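Local atomic coordinates of PduO-type ATP--cob(I)alamin adenosyltransferase (Sulfolobus tokodaii, PDB entry 1WOZ), a protein that probably transfers the adenosyl group of ATP to the cobalt of cob(I)alamin, as PduO-type adenosyltransferases do, and is built as a trimer of helical bundles. Residues 21-26 with 133-138; 28-33 with 129-134. All blocks are in the same frame, centred on the assembly; numbering follows the deposited sequence.

Interaction 1 of 2, residues 21-26 with 133-138; sequences DSPLVN and KELPEI
Pro-23 is the residue that Glu-134 and Leu-135 close on, and the start of the helix it belongs to is prepared one residue earlier. Ser-22 is the N-cap: its OG accepts from Val-25 N at 3.1 Å, an almost straight bond of 168°. Ser-22 O is gripped twice from Asn-26, by the backbone N and by ND2 at 2.9 Å, the amide donor lying above the carbonyl plane. In Pro-23, first in the helix, CG mainly meets Glu-134, while CB is nearest Leu-135. Pro-23 CG lies 3.5 Å from Glu-134 OE1; the glutamate, extended beyond CG, runs across the ring at about a right angle, and its CB and its carboxylate both lie against Pro-23 CG. Pro-23 CB meets the branched end of Leu-135, 3.7 Å from CD1. The leucine's CG stands anti to its carbonyl carbon (chi1 -52°), which sends CD1 on to Leu-24, 3.7 Å from the backbone N and 4.2 Å from CB. Leu-24 also packs on Leu-68 of helix 48-69. Beyond it, Asn-26 OD1 is hydrogen-bonded to Arg-126 of a second subunit. This is surface packing of the segment 133-138 against the first turn of helix 23-44: a serine N-cap with proline at the next position, a common way to begin a helix, at one end of the bundle.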
# COMPACT_ATOMS: atom_id res chain seq x y z
N ASP A 21 -0.99 -12.99 -14.56
CA ASP A 21 -0.10 -11.93 -15.03
C ASP A 21 -0.70 -11.24 -16.26
O ASP A 21 -0.12 -10.30 -16.81
CB ASP A 21 1.28 -12.49 -15.37
CG ASP A 21 2.33 -11.39 -15.53
OD1 ASP A 21 3.44 -11.69 -16.02
OD2 ASP A 21 2.05 -10.23 -15.15
N SER A 22 -1.87 -11.70 -16.69
CA SER A 22 -2.53 -11.10 -17.83
C SER A 22 -3.03 -9.71 -17.44
O SER A 22 -3.15 -9.38 -16.24
CB SER A 22 -3.72 -11.96 -18.26
OG SER A 22 -4.82 -11.80 -17.38
N PRO A 23 -3.32 -8.86 -18.43
CA PRO A 23 -3.81 -7.52 -18.15
C PRO A 23 -5.12 -7.59 -17.36
O PRO A 23 -5.32 -6.83 -16.41
CB PRO A 23 -4.02 -6.92 -19.53
CG PRO A 23 -2.97 -7.61 -20.35
CD PRO A 23 -3.03 -9.03 -19.87
N LEU A 24 -6.03 -8.49 -17.74
CA LEU A 24 -7.28 -8.59 -17.01
C LEU A 24 -7.08 -8.97 -15.55
O LEU A 24 -7.64 -8.33 -14.66
CB LEU A 24 -8.25 -9.60 -17.65
CG LEU A 24 -9.56 -9.79 -16.85
CD1 LEU A 24 -10.32 -8.47 -16.77
CD2 LEU A 24 -10.44 -10.85 -17.52
N VAL A 25 -6.28 -10.01 -15.30
CA VAL A 25 -6.03 -10.46 -13.93
C VAL A 25 -5.38 -9.36 -13.09
O VAL A 25 -5.74 -9.17 -11.93
CB VAL A 25 -5.16 -11.73 -13.92
CG1 VAL A 25 -4.82 -12.12 -12.47
CG2 VAL A 25 -5.92 -12.88 -14.60
N ASN A 26 -4.43 -8.65 -13.69
CA ASN A 26 -3.78 -7.54 -12.99
C ASN A 26 -4.75 -6.37 -12.70
O ASN A 26 -4.70 -5.78 -11.63
CB ASN A 26 -2.58 -7.05 -13.80
CG ASN A 26 -1.32 -7.87 -13.54
OD1 ASN A 26 -0.72 -7.79 -12.47
ND2 ASN A 26 -0.92 -8.68 -14.51
N LYS A 133 -4.45 -0.48 -23.35
CA LYS A 133 -3.63 -0.67 -24.54
C LYS A 133 -3.59 -2.15 -24.92
O LYS A 133 -3.53 -2.50 -26.10
CB LYS A 133 -2.21 -0.18 -24.28
CG LYS A 133 -2.15 1.26 -23.80
CD LYS A 133 -2.80 2.21 -24.78
CE LYS A 133 -2.80 3.63 -24.23
NZ LYS A 133 -1.43 4.04 -23.78
N GLU A 134 -3.60 -3.01 -23.91
CA GLU A 134 -3.57 -4.44 -24.18
C GLU A 134 -4.98 -5.01 -24.35
O GLU A 134 -5.15 -6.08 -24.93
CB GLU A 134 -2.85 -5.16 -23.05
CG GLU A 134 -1.38 -4.78 -22.96
CD GLU A 134 -0.70 -5.36 -21.74
OE1 GLU A 134 -0.93 -4.84 -20.62
OE2 GLU A 134 0.06 -6.35 -21.90
N LEU A 135 -5.98 -4.29 -23.84
CA LEU A 135 -7.37 -4.73 -23.93
C LEU A 135 -8.25 -3.56 -24.35
O LEU A 135 -8.99 -3.02 -23.54
CB LEU A 135 -7.85 -5.25 -22.57
CG LEU A 135 -7.01 -6.30 -21.84
CD1 LEU A 135 -7.57 -6.50 -20.45
CD2 LEU A 135 -7.02 -7.60 -22.63
N PRO A 136 -8.17 -3.15 -25.63
CA PRO A 136 -8.96 -2.02 -26.14
C PRO A 136 -10.48 -2.12 -25.94
O PRO A 136 -11.20 -1.16 -26.15
CB PRO A 136 -8.58 -1.99 -27.62
CG PRO A 136 -7.15 -2.41 -27.60
CD PRO A 136 -7.17 -3.59 -26.62
N GLU A 137 -10.97 -3.29 -25.54
CA GLU A 137 -12.40 -3.47 -25.33
C GLU A 137 -12.87 -2.95 -23.97
O GLU A 137 -14.07 -2.89 -23.71
CB GLU A 137 -12.76 -4.96 -25.45
CG GLU A 137 -11.80 -5.77 -26.31
CD GLU A 137 -10.38 -5.78 -25.75
OE1 GLU A 137 -10.21 -6.12 -24.56
OE2 GLU A 137 -9.43 -5.46 -26.50
N ILE A 138 -11.95 -2.59 -23.09
CA ILE A 138 -12.36 -2.10 -21.78
C ILE A 138 -13.26 -0.87 -21.90
O ILE A 138 -13.01 0.02 -22.71
CB ILE A 138 -11.13 -1.78 -20.89
CG1 ILE A 138 -11.54 -0.82 -19.77
CG2 ILE A 138 -10.00 -1.21 -21.72
CD1 ILE A 138 -10.39 -0.28 -18.99

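Interaction 2 of 2, residues 28-33 with 129-134; sequences LGDLDE and VKYTKE
Tyr-131 lays the hydroxyl end of its ring against the carboxylate of Asp-30, edge on, joining helices 23-44 and 109-134 at a site buried in the trimer, where the helical bundle of the cobalamin adenosyltransferase family faces a second subunit. The phenol OH donates to Asp-30 OD2 at 2.5 Å, a short bond. That oxygen sits at the ring edge, in the plane of the ring, whereas the hydroxyl meets it from above the carboxylate plane (37° out), the two flat groups being turned 31° apart. Each side chain leaves its helix toward the other. Asn-127, one turn before the tyrosine, also donates to OD2 through ND2, so two donors hold this buried oxygen; Asp-30 OD1 has a long, weak ion pair with Arg-126 of the second subunit. A leucine in place of Asp-30 would probably strand the tyrosine hydroxyl and the Asn-127 amide without their shared acceptor. Further along helix 23-44, Asp-32 touches the bound glycol and pairs with Arg-118 of a second subunit. The tyrosine ring also meets that of Phe-27. On the hydroxyl side of the ring, Tyr-131 CE2 comes within 3.4 Å of Asp-30 OD2.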
# COMPACT_ATOMS: atom_id res chain seq x y z
N LEU A 28 -8.03 -6.60 -12.32
CA LEU A 28 -8.89 -7.08 -11.24
C LEU A 28 -8.11 -7.08 -9.91
O LEU A 28 -8.68 -6.77 -8.87
CB LEU A 28 -9.40 -8.50 -11.54
CG LEU A 28 -10.33 -8.61 -12.77
CD1 LEU A 28 -10.64 -10.11 -13.02
CD2 LEU A 28 -11.63 -7.84 -12.50
N GLY A 29 -6.83 -7.42 -9.96
CA GLY A 29 -6.03 -7.40 -8.74
C GLY A 29 -5.90 -5.98 -8.20
O GLY A 29 -5.98 -5.76 -6.97
N ASP A 30 -5.68 -5.01 -9.09
CA ASP A 30 -5.56 -3.61 -8.65
C ASP A 30 -6.88 -3.12 -8.05
O ASP A 30 -6.89 -2.39 -7.05
CB ASP A 30 -5.17 -2.70 -9.83
CG ASP A 30 -3.75 -2.95 -10.29
OD1 ASP A 30 -2.97 -3.58 -9.55
OD2 ASP A 30 -3.41 -2.50 -11.40
N LEU A 31 -8.01 -3.53 -8.64
CA LEU A 31 -9.31 -3.13 -8.12
C LEU A 31 -9.50 -3.68 -6.71
O LEU A 31 -10.02 -2.99 -5.84
CB LEU A 31 -10.43 -3.64 -9.04
CG LEU A 31 -10.46 -2.84 -10.34
CD1 LEU A 31 -11.35 -3.54 -11.35
CD2 LEU A 31 -10.95 -1.41 -10.08
N ASP A 32 -9.08 -4.92 -6.50
CA ASP A 32 -9.19 -5.53 -5.17
C ASP A 32 -8.30 -4.79 -4.14
O ASP A 32 -8.72 -4.53 -3.01
CB ASP A 32 -8.80 -7.02 -5.26
CG ASP A 32 -8.80 -7.72 -3.89
OD1 ASP A 32 -9.72 -7.50 -3.09
OD2 ASP A 32 -7.87 -8.50 -3.63
N GLU A 33 -7.08 -4.44 -4.54
CA GLU A 33 -6.20 -3.71 -3.63
C GLU A 33 -6.87 -2.38 -3.26
O GLU A 33 -6.93 -2.00 -2.09
CB GLU A 33 -4.82 -3.49 -4.27
CG GLU A 33 -3.85 -2.80 -3.29
CD GLU A 33 -2.43 -2.62 -3.83
OE1 GLU A 33 -2.12 -3.12 -4.92
OE2 GLU A 33 -1.61 -1.98 -3.13
N VAL A 129 -5.20 2.84 -17.72
CA VAL A 129 -4.85 3.43 -19.01
C VAL A 129 -3.88 2.49 -19.73
O VAL A 129 -4.00 2.24 -20.93
CB VAL A 129 -4.20 4.82 -18.84
CG1 VAL A 129 -3.70 5.33 -20.19
CG2 VAL A 129 -5.21 5.79 -18.26
N LYS A 130 -2.93 1.93 -18.99
CA LYS A 130 -1.97 1.00 -19.58
C LYS A 130 -2.66 -0.31 -20.00
O LYS A 130 -2.36 -0.86 -21.07
CB LYS A 130 -0.86 0.69 -18.58
CG LYS A 130 0.14 -0.37 -19.01
CD LYS A 130 1.15 -0.66 -17.90
CE LYS A 130 0.47 -1.15 -16.62
NZ LYS A 130 1.44 -1.42 -15.52
N TYR A 131 -3.58 -0.82 -19.18
CA TYR A 131 -4.25 -2.07 -19.52
C TYR A 131 -5.13 -1.92 -20.75
O TYR A 131 -5.31 -2.88 -21.50
CB TYR A 131 -5.12 -2.56 -18.37
CG TYR A 131 -4.38 -2.82 -17.10
CD1 TYR A 131 -3.14 -3.48 -17.10
CD2 TYR A 131 -4.92 -2.43 -15.87
CE1 TYR A 131 -2.47 -3.74 -15.89
CE2 TYR A 131 -4.26 -2.68 -14.68
CZ TYR A 131 -3.05 -3.33 -14.69
OH TYR A 131 -2.42 -3.57 -13.49
N THR A 132 -5.67 -0.72 -20.95
CA THR A 132 -6.53 -0.47 -22.10
C THR A 132 -5.77 -0.67 -23.40
O THR A 132 -6.36 -1.00 -24.43
CB THR A 132 -7.12 0.94 -22.06
OG1 THR A 132 -6.06 1.90 -22.00
CG2 THR A 132 -8.01 1.11 -20.84
N LYS A 133 -4.45 -0.48 -23.35
CA LYS A 133 -3.63 -0.67 -24.54
C LYS A 133 -3.59 -2.15 -24.92
O LYS A 133 -3.53 -2.50 -26.10
CB LYS A 133 -2.21 -0.18 -24.28
CG LYS A 133 -2.15 1.26 -23.80
CD LYS A 133 -2.80 2.21 -24.78
CE LYS A 133 -2.80 3.63 -24.23
NZ LYS A 133 -1.43 4.04 -23.78
N GLU A 134 -3.60 -3.01 -23.91
CA GLU A 134 -3.57 -4.44 -24.18
C GLU A 134 -4.98 -5.01 -24.35
O GLU A 134 -5.15 -6.08 -24.93
CB GLU A 134 -2.85 -5.16 -23.05
CG GLU A 134 -1.38 -4.78 -22.96
CD GLU A 134 -0.70 -5.36 -21.74
OE1 GLU A 134 -0.93 -4.84 -20.62
OE2 GLU A 134 0.06 -6.35 -21.90

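Both interactions tie helix 23-44 to helix 109-134, and their centres are just 6 Å apart. Interaction 1 lies at the surface, about 20 Å from the chain's centre, and works by carbon packing and a carboxylate laid over a proline. Interaction 2 lies deeper, about 14 Å from that centre, between two buried residues, and rests on one short polar bond. The two adjoin directly: Asn-26 CB of interaction 1 is 3.5 Å from Tyr-131 OH of interaction 2, and residues 133-134 belong to both. Each also reaches a second subunit, 21-26 through Asn-26 and 28-33 through acidic side chains facing arginines.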